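Local atomic coordinates of carbohydrate binding family 6 (Clostridium thermocellum, PDB entry 5A8C), a protein that hydrolyses terminal alpha-L-arabinofuranosyl residues as a family 43 glycoside hydrolase built on a five-bladed beta-propeller. Residues S235-M240 against N265-A270; V254-P259 against V280-R285. All blocks are in the same frame, centred on the assembly; numbering follows the deposited sequence.

Contact 1 (S235-M240 against N265-A270). With CA (calcium ion), chain B.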
ATOM      1  N   SER A 235      11.202   8.174  -8.490  1.00  7.34           N
ATOM      2  CA  SER A 235      10.930   7.312  -7.361  1.00  6.56           C
ATOM      3  C   SER A 235      11.040   5.824  -7.728  1.00  5.68           C
ATOM      4  O   SER A 235      10.472   5.378  -8.734  1.00  6.65           O
ATOM      5  CB  SER A 235       9.526   7.602  -6.864  1.00  6.57           C
ATOM      6  OG  SER A 235       9.145   6.783  -5.771  1.00  6.88           O
ATOM      7  N   LYS A 236      11.723   5.074  -6.882  1.00  6.10           N
ATOM      8  CA  LYS A 236      11.861   3.620  -6.994  1.00  5.68           C
ATOM      9  C   LYS A 236      11.312   2.972  -5.748  1.00  5.68           C
ATOM     10  O   LYS A 236      11.300   3.611  -4.669  1.00  6.71           O
ATOM     11  CB  LYS A 236      13.284   3.208  -7.278  1.00  6.43           C
ATOM     12  CG  LYS A 236      13.844   3.733  -8.586  1.00  7.22           C
ATOM     13  CD  LYS A 236      15.210   3.250  -8.947  1.00  8.60           C
ATOM     14  CE  LYS A 236      15.700   3.797 -10.280  1.00 11.11           C
ATOM     15  NZ  LYS A 236      17.067   3.325 -10.627  1.00 14.06           N
ATOM     16  N   ILE A 237      10.968   1.711  -5.817  1.00  5.43           N
ATOM     17  CA  ILE A 237      10.635   0.923  -4.635  1.00  5.61           C
ATOM     18  C   ILE A 237      11.944   0.330  -4.123  1.00  5.47           C
ATOM     19  O   ILE A 237      12.600  -0.440  -4.838  1.00  6.46           O
ATOM     20  CB  ILE A 237       9.604  -0.168  -4.916  1.00  5.88           C
ATOM     21  CG1 ILE A 237       8.360   0.362  -5.597  1.00  6.62           C
ATOM     22  CG2 ILE A 237       9.285  -0.906  -3.614  1.00  6.77           C
ATOM     23  CD1 ILE A 237       7.653   1.529  -4.894  1.00  7.00           C
ATOM     24  N   GLU A 238      12.323   0.746  -2.926  1.00  5.96           N
ATOM     25  CA  GLU A 238      13.592   0.362  -2.314  1.00  6.12           C
ATOM     26  C   GLU A 238      13.314  -0.292  -0.985  1.00  5.91           C
ATOM     27  O   GLU A 238      12.170  -0.367  -0.537  1.00  6.08           O
ATOM     28  CB  GLU A 238      14.521   1.561  -2.221  1.00  7.50           C
ATOM     29  CG  GLU A 238      14.576   2.311  -3.563  1.00  8.07           C
ATOM     30  CD  GLU A 238      15.673   3.337  -3.730  1.00  8.54           C
ATOM     31  OE1 GLU A 238      16.786   3.136  -3.187  1.00 10.58           O
ATOM     32  OE2 GLU A 238      15.461   4.316  -4.439  1.00  9.49           O
ATOM     33  N   TYR A 239      14.359  -0.863  -0.345  1.00  6.23           N
ATOM     34  CA  TYR A 239      14.093  -1.608   0.871  1.00  6.40           C
ATOM     35  C   TYR A 239      15.320  -1.742   1.753  1.00  6.66           C
ATOM     36  O   TYR A 239      16.467  -1.574   1.340  1.00  6.97           O
ATOM     37  CB  TYR A 239      13.494  -3.002   0.576  1.00  6.50           C
ATOM     38  CG  TYR A 239      14.489  -4.055   0.125  1.00  6.84           C
ATOM     39  CD1 TYR A 239      15.173  -3.921  -1.092  1.00  7.62           C
ATOM     40  CD2 TYR A 239      14.764  -5.162   0.887  1.00  6.91           C
ATOM     41  CE1 TYR A 239      16.089  -4.859  -1.496  1.00  7.84           C
ATOM     42  CE2 TYR A 239      15.688  -6.122   0.492  1.00  7.86           C
ATOM     43  CZ  TYR A 239      16.318  -5.972  -0.729  1.00  7.69           C
ATOM     44  OH  TYR A 239      17.267  -6.912  -1.076  1.00  8.98           O
ATOM     45  N   MET A 240      14.982  -2.102   2.996  1.00  6.85           N
ATOM     46  CA  MET A 240      15.924  -2.412   4.060  1.00  6.93           C
ATOM     47  C   MET A 240      15.558  -3.733   4.698  1.00  6.43           C
ATOM     48  O   MET A 240      14.387  -4.135   4.651  1.00  7.12           O
ATOM     49  CB  MET A 240      15.911  -1.344   5.144  1.00  7.83           C
ATOM     50  CG  MET A 240      16.001   0.090   4.679  1.00  8.81           C
ATOM     51  SD  MET A 240      16.171   1.281   6.022  1.00 10.11           S
ATOM     52  CE  MET A 240      14.707   1.119   6.898  1.00 10.96           C
ATOM     53  N   ASN A 265       6.511   9.426 -12.706  1.00  6.97           N
ATOM     54  CA  ASN A 265       5.651   9.835 -11.609  1.00  6.78           C
ATOM     55  C   ASN A 265       5.687   8.818 -10.464  1.00  5.90           C
ATOM     56  O   ASN A 265       6.609   8.015 -10.364  1.00  6.58           O
ATOM     57  CB  ASN A 265       4.260  10.163 -12.137  1.00  7.97           C
ATOM     58  CG  ASN A 265       3.589  11.294 -11.322  1.00  9.71           C
ATOM     59  OD1 ASN A 265       3.309  11.171 -10.088  1.00 11.48           O
ATOM     60  ND2 ASN A 265       3.284  12.365 -11.987  1.00 10.73           N
ATOM     61  N   ASN A 266       4.715   8.880  -9.566  1.00  5.65           N
ATOM     62  CA  ASN A 266       4.794   8.084  -8.372  1.00  5.59           C
ATOM     63  C   ASN A 266       4.700   6.593  -8.627  1.00  4.95           C
ATOM     64  O   ASN A 266       4.210   6.098  -9.659  1.00  5.41           O
ATOM     65  CB  ASN A 266       3.829   8.571  -7.294  1.00  6.05           C
ATOM     66  CG  ASN A 266       2.398   8.683  -7.756  1.00  5.65           C
ATOM     67  OD1 ASN A 266       1.934   7.902  -8.618  1.00  5.91           O
ATOM     68  ND2 ASN A 266       1.697   9.683  -7.250  1.00  6.53           N
ATOM     69  N   ASN A 267       5.190   5.852  -7.635  1.00  5.35           N
ATOM     70  CA  ASN A 267       5.467   4.420  -7.704  1.00  5.28           C
ATOM     71  C   ASN A 267       5.050   3.838  -6.352  1.00  4.64           C
ATOM     72  O   ASN A 267       5.495   4.385  -5.334  1.00  5.18           O
ATOM     73  CB  ASN A 267       6.974   4.258  -7.984  1.00  5.63           C
ATOM     74  CG  ASN A 267       7.438   2.914  -8.497  1.00  6.07           C
ATOM     75  OD1 ASN A 267       6.695   1.933  -8.578  1.00  6.72           O
ATOM     76  ND2 ASN A 267       8.727   2.874  -8.870  1.00  6.29           N
ATOM     77  N   HIS A 268       4.153   2.848  -6.303  1.00  5.06           N
ATOM     78  CA  HIS A 268       3.610   2.386  -5.025  1.00  4.93           C
ATOM     79  C   HIS A 268       3.294   0.910  -5.137  1.00  4.70           C
ATOM     80  O   HIS A 268       2.742   0.462  -6.124  1.00  5.85           O
ATOM     81  CB  HIS A 268       2.337   3.156  -4.709  1.00  4.90           C
ATOM     82  CG  HIS A 268       1.894   3.092  -3.254  1.00  4.79           C
ATOM     83  ND1 HIS A 268       1.811   4.230  -2.489  1.00  5.19           N
ATOM     84  CD2 HIS A 268       1.493   2.070  -2.449  1.00  4.69           C
ATOM     85  CE1 HIS A 268       1.383   3.860  -1.275  1.00  5.11           C
ATOM     86  NE2 HIS A 268       1.213   2.572  -1.209  1.00  5.13           N
ATOM     87  N   HIS A 269       3.661   0.149  -4.134  1.00  4.75           N
ATOM     88  CA  HIS A 269       3.644  -1.309  -4.222  1.00  4.87           C
ATOM     89  C   HIS A 269       3.114  -2.012  -2.981  1.00  4.59           C
ATOM     90  O   HIS A 269       2.996  -1.430  -1.872  1.00  4.93           O
ATOM     91  CB  HIS A 269       5.171  -1.721  -4.345  1.00  5.29           C
ATOM     92  CG  HIS A 269       5.888  -1.538  -3.054  1.00  5.13           C
ATOM     93  ND1 HIS A 269       5.912  -0.327  -2.389  1.00  5.40           N
ATOM     94  CD2 HIS A 269       6.377  -2.482  -2.195  1.00  5.60           C
ATOM     95  CE1 HIS A 269       6.429  -0.552  -1.184  1.00  5.85           C
ATOM     96  NE2 HIS A 269       6.775  -1.834  -1.054  1.00  5.82           N
ATOM     97  N   ALA A 270       2.958  -3.323  -3.146  1.00  5.07           N
ATOM     98  CA  ALA A 270       2.810  -4.257  -2.018  1.00  5.37           C
ATOM     99  C   ALA A 270       3.528  -5.542  -2.441  1.00  5.37           C
ATOM    100  O   ALA A 270       3.613  -5.878  -3.607  1.00  6.92           O
ATOM    101  CB  ALA A 270       1.391  -4.520  -1.620  1.00  6.77           C
TER
HETATM  102 CA    CA B1330       0.758   1.030   0.700  1.00  4.78          CA
HETATM  103  O   HOH W   1       6.430   7.658  -5.623  1.00  6.79           O
HETATM  104  O   HOH W   2       3.103   0.394   0.226  1.00  5.07           O
HETATM  105  O   HOH W   3      -0.586   2.545   2.110  1.00  5.60           O
HETATM  106  O   HOH W   4      -1.412   1.090  -0.394  1.00  5.47           O
HETATM  107  O   HOH W   5       2.147   2.138   2.375  1.00  5.30           O
HETATM  108  O   HOH W   6       0.326  -0.449   2.507  1.00  6.55           O

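Contact 2 (V254-P259 against V280-R285)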
ATOM      1  N   VAL A 254      17.157  -1.825  -4.540  1.00  7.90           N
ATOM      2  CA  VAL A 254      15.938  -1.564  -5.300  1.00  7.39           C
ATOM      3  C   VAL A 254      15.184  -2.853  -5.572  1.00  7.31           C
ATOM      4  O   VAL A 254      15.732  -3.811  -6.098  1.00  9.49           O
ATOM      5  CB  VAL A 254      16.297  -0.865  -6.646  1.00  7.76           C
ATOM      6  CG1 VAL A 254      15.074  -0.748  -7.529  1.00  7.73           C
ATOM      7  CG2 VAL A 254      16.912   0.511  -6.380  1.00  8.77           C
ATOM      8  N   ILE A 255      13.907  -2.850  -5.226  1.00  7.08           N
ATOM      9  CA  ILE A 255      12.970  -3.904  -5.609  1.00  7.89           C
ATOM     10  C   ILE A 255      12.350  -3.657  -6.966  1.00  6.79           C
ATOM     11  O   ILE A 255      12.252  -4.564  -7.795  1.00  8.37           O
ATOM     12  CB  ILE A 255      11.865  -4.069  -4.560  1.00  8.16           C
ATOM     13  CG1 ILE A 255      12.468  -4.487  -3.217  1.00  9.47           C
ATOM     14  CG2 ILE A 255      10.819  -5.074  -5.063  1.00  9.41           C
ATOM     15  CD1 ILE A 255      11.473  -4.605  -2.093  1.00 10.65           C
ATOM     16  N   LEU A 256      11.897  -2.439  -7.224  1.00  6.24           N
ATOM     17  CA  LEU A 256      11.142  -2.116  -8.443  1.00  6.64           C
ATOM     18  C   LEU A 256      11.586  -0.758  -8.948  1.00  6.40           C
ATOM     19  O   LEU A 256      11.506   0.213  -8.195  1.00  7.44           O
ATOM     20  CB  LEU A 256       9.658  -2.122  -8.187  1.00  7.22           C
ATOM     21  CG  LEU A 256       8.777  -2.021  -9.435  1.00  8.29           C
ATOM     22  CD1 LEU A 256       8.743  -3.326 -10.227  1.00  9.92           C
ATOM     23  CD2 LEU A 256       7.369  -1.600  -9.033  1.00  9.43           C
ATOM     24  N   PRO A 257      12.139  -0.663 -10.142  1.00  6.25           N
ATOM     25  CA  PRO A 257      12.446   0.641 -10.725  1.00  6.36           C
ATOM     26  C   PRO A 257      11.160   1.338 -11.184  1.00  5.96           C
ATOM     27  O   PRO A 257      10.071   0.884 -10.866  1.00  6.73           O
ATOM     28  CB  PRO A 257      13.355   0.259 -11.904  1.00  7.85           C
ATOM     29  CG  PRO A 257      12.750  -0.991 -12.389  1.00  8.38           C
ATOM     30  CD  PRO A 257      12.278  -1.735 -11.175  1.00  7.57           C
ATOM     31  N   GLN A 258      11.296   2.450 -11.904  1.00  6.56           N
ATOM     32  CA  GLN A 258      10.079   2.976 -12.573  1.00  6.48           C
ATOM     33  C   GLN A 258       9.559   1.918 -13.535  1.00  6.72           C
ATOM     34  O   GLN A 258      10.312   1.445 -14.381  1.00  8.15           O
ATOM     35  CB  GLN A 258      10.402   4.230 -13.364  1.00  6.41           C
ATOM     36  CG  GLN A 258      10.488   5.470 -12.501  1.00  6.40           C
ATOM     37  CD  GLN A 258       9.130   6.016 -12.135  1.00  6.40           C
ATOM     38  OE1 GLN A 258       8.262   6.150 -13.007  1.00  7.47           O
ATOM     39  NE2 GLN A 258       8.937   6.398 -10.896  1.00  6.88           N
ATOM     40  N   PRO A 259       8.286   1.576 -13.426  1.00  6.76           N
ATOM     41  CA  PRO A 259       7.698   0.673 -14.441  1.00  7.94           C
ATOM     42  C   PRO A 259       7.603   1.360 -15.779  1.00  7.26           C
ATOM     43  O   PRO A 259       7.638   2.601 -15.853  1.00  8.02           O
ATOM     44  CB  PRO A 259       6.312   0.393 -13.894  1.00 10.23           C
ATOM     45  CG  PRO A 259       6.119   1.185 -12.797  1.00 11.92           C
ATOM     46  CD  PRO A 259       7.287   1.990 -12.437  1.00  7.73           C
ATOM     47  N   VAL A 280       5.063  -8.775  -6.533  1.00  6.06           N
ATOM     48  CA  VAL A 280       4.905  -7.332  -6.258  1.00  6.20           C
ATOM     49  C   VAL A 280       3.713  -6.842  -7.065  1.00  5.99           C
ATOM     50  O   VAL A 280       3.646  -7.038  -8.293  1.00  7.18           O
ATOM     51  CB  VAL A 280       6.168  -6.541  -6.586  1.00  7.50           C
ATOM     52  CG1 VAL A 280       6.006  -5.084  -6.298  1.00  8.89           C
ATOM     53  CG2 VAL A 280       7.341  -7.031  -5.768  1.00 10.62           C
ATOM     54  N   VAL A 281       2.752  -6.231  -6.375  1.00  5.55           N
ATOM     55  CA  VAL A 281       1.674  -5.496  -7.003  1.00  5.61           C
ATOM     56  C   VAL A 281       2.065  -4.027  -6.965  1.00  5.05           C
ATOM     57  O   VAL A 281       2.637  -3.554  -5.985  1.00  5.67           O
ATOM     58  CB  VAL A 281       0.322  -5.780  -6.339  1.00  6.73           C
ATOM     59  CG1 VAL A 281      -0.160  -7.204  -6.637  1.00  9.23           C
ATOM     60  CG2 VAL A 281       0.228  -5.469  -4.902  1.00  8.01           C
ATOM     61  N   TYR A 282       1.754  -3.297  -8.032  1.00  5.15           N
ATOM     62  CA  TYR A 282       2.201  -1.905  -8.159  1.00  5.08           C
ATOM     63  C   TYR A 282       1.292  -1.198  -9.095  1.00  4.95           C
ATOM     64  O   TYR A 282       0.193  -1.724  -9.450  1.00  5.79           O
ATOM     65  CB  TYR A 282       3.690  -1.849  -8.542  1.00  5.74           C
ATOM     66  CG  TYR A 282       4.033  -2.506  -9.854  1.00  5.90           C
ATOM     67  CD1 TYR A 282       4.251  -3.878  -9.938  1.00  6.78           C
ATOM     68  CD2 TYR A 282       4.186  -1.748 -11.000  1.00  6.24           C
ATOM     69  CE1 TYR A 282       4.598  -4.486 -11.145  1.00  7.23           C
ATOM     70  CE2 TYR A 282       4.542  -2.355 -12.191  1.00  7.19           C
ATOM     71  CZ  TYR A 282       4.787  -3.700 -12.247  1.00  7.60           C
ATOM     72  OH  TYR A 282       5.171  -4.246 -13.456  1.00  9.57           O
ATOM     73  N   HIS A 283       1.645  -0.021  -9.570  1.00  5.01           N
ATOM     74  CA  HIS A 283       0.845   0.668 -10.586  1.00  4.96           C
ATOM     75  C   HIS A 283       1.705   1.280 -11.654  1.00  5.12           C
ATOM     76  O   HIS A 283       2.900   1.577 -11.492  1.00  5.42           O
ATOM     77  CB  HIS A 283      -0.129   1.733  -9.967  1.00  5.38           C
ATOM     78  CG  HIS A 283       0.528   2.907  -9.321  1.00  5.04           C
ATOM     79  ND1 HIS A 283       0.255   3.257  -8.028  1.00  5.27           N
ATOM     80  CD2 HIS A 283       1.378   3.834  -9.857  1.00  5.29           C
ATOM     81  CE1 HIS A 283       0.955   4.328  -7.782  1.00  5.49           C
ATOM     82  NE2 HIS A 283       1.653   4.711  -8.841  1.00  5.44           N
ATOM     83  N   ASN A 284       1.071   1.513 -12.821  1.00  5.19           N
ATOM     84  CA  ASN A 284       1.653   2.352 -13.846  1.00  5.38           C
ATOM     85  C   ASN A 284       0.533   3.127 -14.505  1.00  5.30           C
ATOM     86  O   ASN A 284      -0.538   3.303 -13.915  1.00  5.59           O
ATOM     87  CB  ASN A 284       2.569   1.574 -14.815  1.00  5.86           C
ATOM     88  CG  ASN A 284       1.862   0.670 -15.785  1.00  5.89           C
ATOM     89  OD1 ASN A 284       0.644   0.527 -15.734  1.00  6.80           O
ATOM     90  ND2 ASN A 284       2.636   0.058 -16.656  1.00  7.45           N
ATOM     91  N   ARG A 285       0.806   3.685 -15.681  1.00  5.82           N
ATOM     92  CA  ARG A 285      -0.150   4.549 -16.395  1.00  5.95           C
ATOM     93  C   ARG A 285      -0.370   4.099 -17.829  1.00  6.10           C
ATOM     94  O   ARG A 285      -0.606   4.903 -18.704  1.00  7.21           O
ATOM     95  CB  ARG A 285       0.284   6.002 -16.257  1.00  6.52           C
ATOM     96  CG  ARG A 285       0.189   6.501 -14.812  1.00  6.83           C
ATOM     97  CD  ARG A 285       1.206   7.593 -14.477  1.00  6.72           C
ATOM     98  NE  ARG A 285       0.846   8.319 -13.281  1.00  6.45           N
ATOM     99  CZ  ARG A 285       1.351   8.153 -12.049  1.00  5.75           C
ATOM    100  NH1 ARG A 285       2.227   7.197 -11.757  1.00  5.90           N
ATOM    101  NH2 ARG A 285       0.970   8.982 -11.109  1.00  6.75           N
TER

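Contact 1 (S235-M240 against N265-A270)
I237 lays its CG2 methyl over the centre of the H269 imidazole, 3.5 Å from the ring centroid and 7° off the ring normal, which makes this a CH-pi contact over the face. The ring is tied at NE2 by a hydrogen bond with S225 OG on strand 221-228. The other branch of I237 serves the same ring: CD1 lies 3.6 Å from H269 ND1, a buried nitrogen with no hydrogen-bonding partner in the model. I237 CD1 also reaches the backbone O of N267, again at 3.6 Å. Strand 237-242 belongs to a four-stranded antiparallel sheet, as expected for a propeller blade, and 265-270 is the loop that leads into the next sheet. N267 brings its amide to the strand's entrance, where ND2 donates to S235 O over 3.1 Å. The N-H...O angle of 177° is nearly straight and the acceptor lies in the amide plane, although the donor stands 37° out of the carbonyl plane. Water 1 donates to S235 OG and accepts from N267 N, while S235 OG also hydrogen-bonds to S228 O. H268, pointing away from the strand, binds the calcium ion through NE2 at 2.5 Å; five waters and one atom from outside the two segments are its other ligands.

Contact 2 (V254-P259 against V280-R285)
One face of the Y282 ring is covered by the CD2 methyl of L256, 3.9 Å from the centroid and 25° off the normal. The methyl is offset toward the rim, as its nearest atom, Y282 CG at 3.6 Å, confirms; the two side chains cross at about a right angle. P259 meets the same ring obliquely, its CB lying 3.7 Å from Y282 CE2, and proline and tyrosine slide past each other in opposite directions. Beyond the ring, P259 CG approaches H283 O at 3.5 Å and P259 CB touches N284 CB at 4.0 Å. At the other end, I255 and V280 meet through their CG2 methyls, 4.1 Å apart. No hydrogen bond joins the two segments, and the contact rests on apolar packing.

The tyrosine is placed by its chi1 of 61°, which puts CG between the backbone N and the carbonyl carbon, and by a hydrogen bond between its OH and D304 OD2 on the adjacent strand 300-306. N284 is held through ND2, bonded to P260 O and Y29 OH, so its polar end is engaged beyond the CB that P259 touches. On the opposing segment, I255 and L256 both face I237 in a classic beta bulge. The backbone turns a corner at I255, which also bonds to the backbone of V317, and L256 and P259 both direct their CB atoms toward strand 277-284. The arrangement is that of a bulged outermost strand of one sheet and its outgoing loop packed on the middle strand of the next antiparallel sheet, consistent with neighbouring blades of the five-bladed propeller.

Contacts 1 and 2 are both buried, with centres 6 Å apart, and both join the sheet containing strands 237-242 and 250-256 to the part of the chain that forms the next one. Their segments alternate in sequence and meet directly: I237 O and I255 N are 2.8 Å apart, a probable backbone hydrogen bond, and Q258 NE2 probably bonds to S235 O at the same distance. That carbonyl thus accepts from N267 within contact 1 and from Q258 of 254-259. Their chemistry differs with position. Contact 1 mixes a methyl-imidazole contact with a side-chain amide to carbonyl hydrogen bond and a bridging water beside the calcium site, whereas contact 2 has apolar contacts across its segments and keeps its polar ends for outside partners.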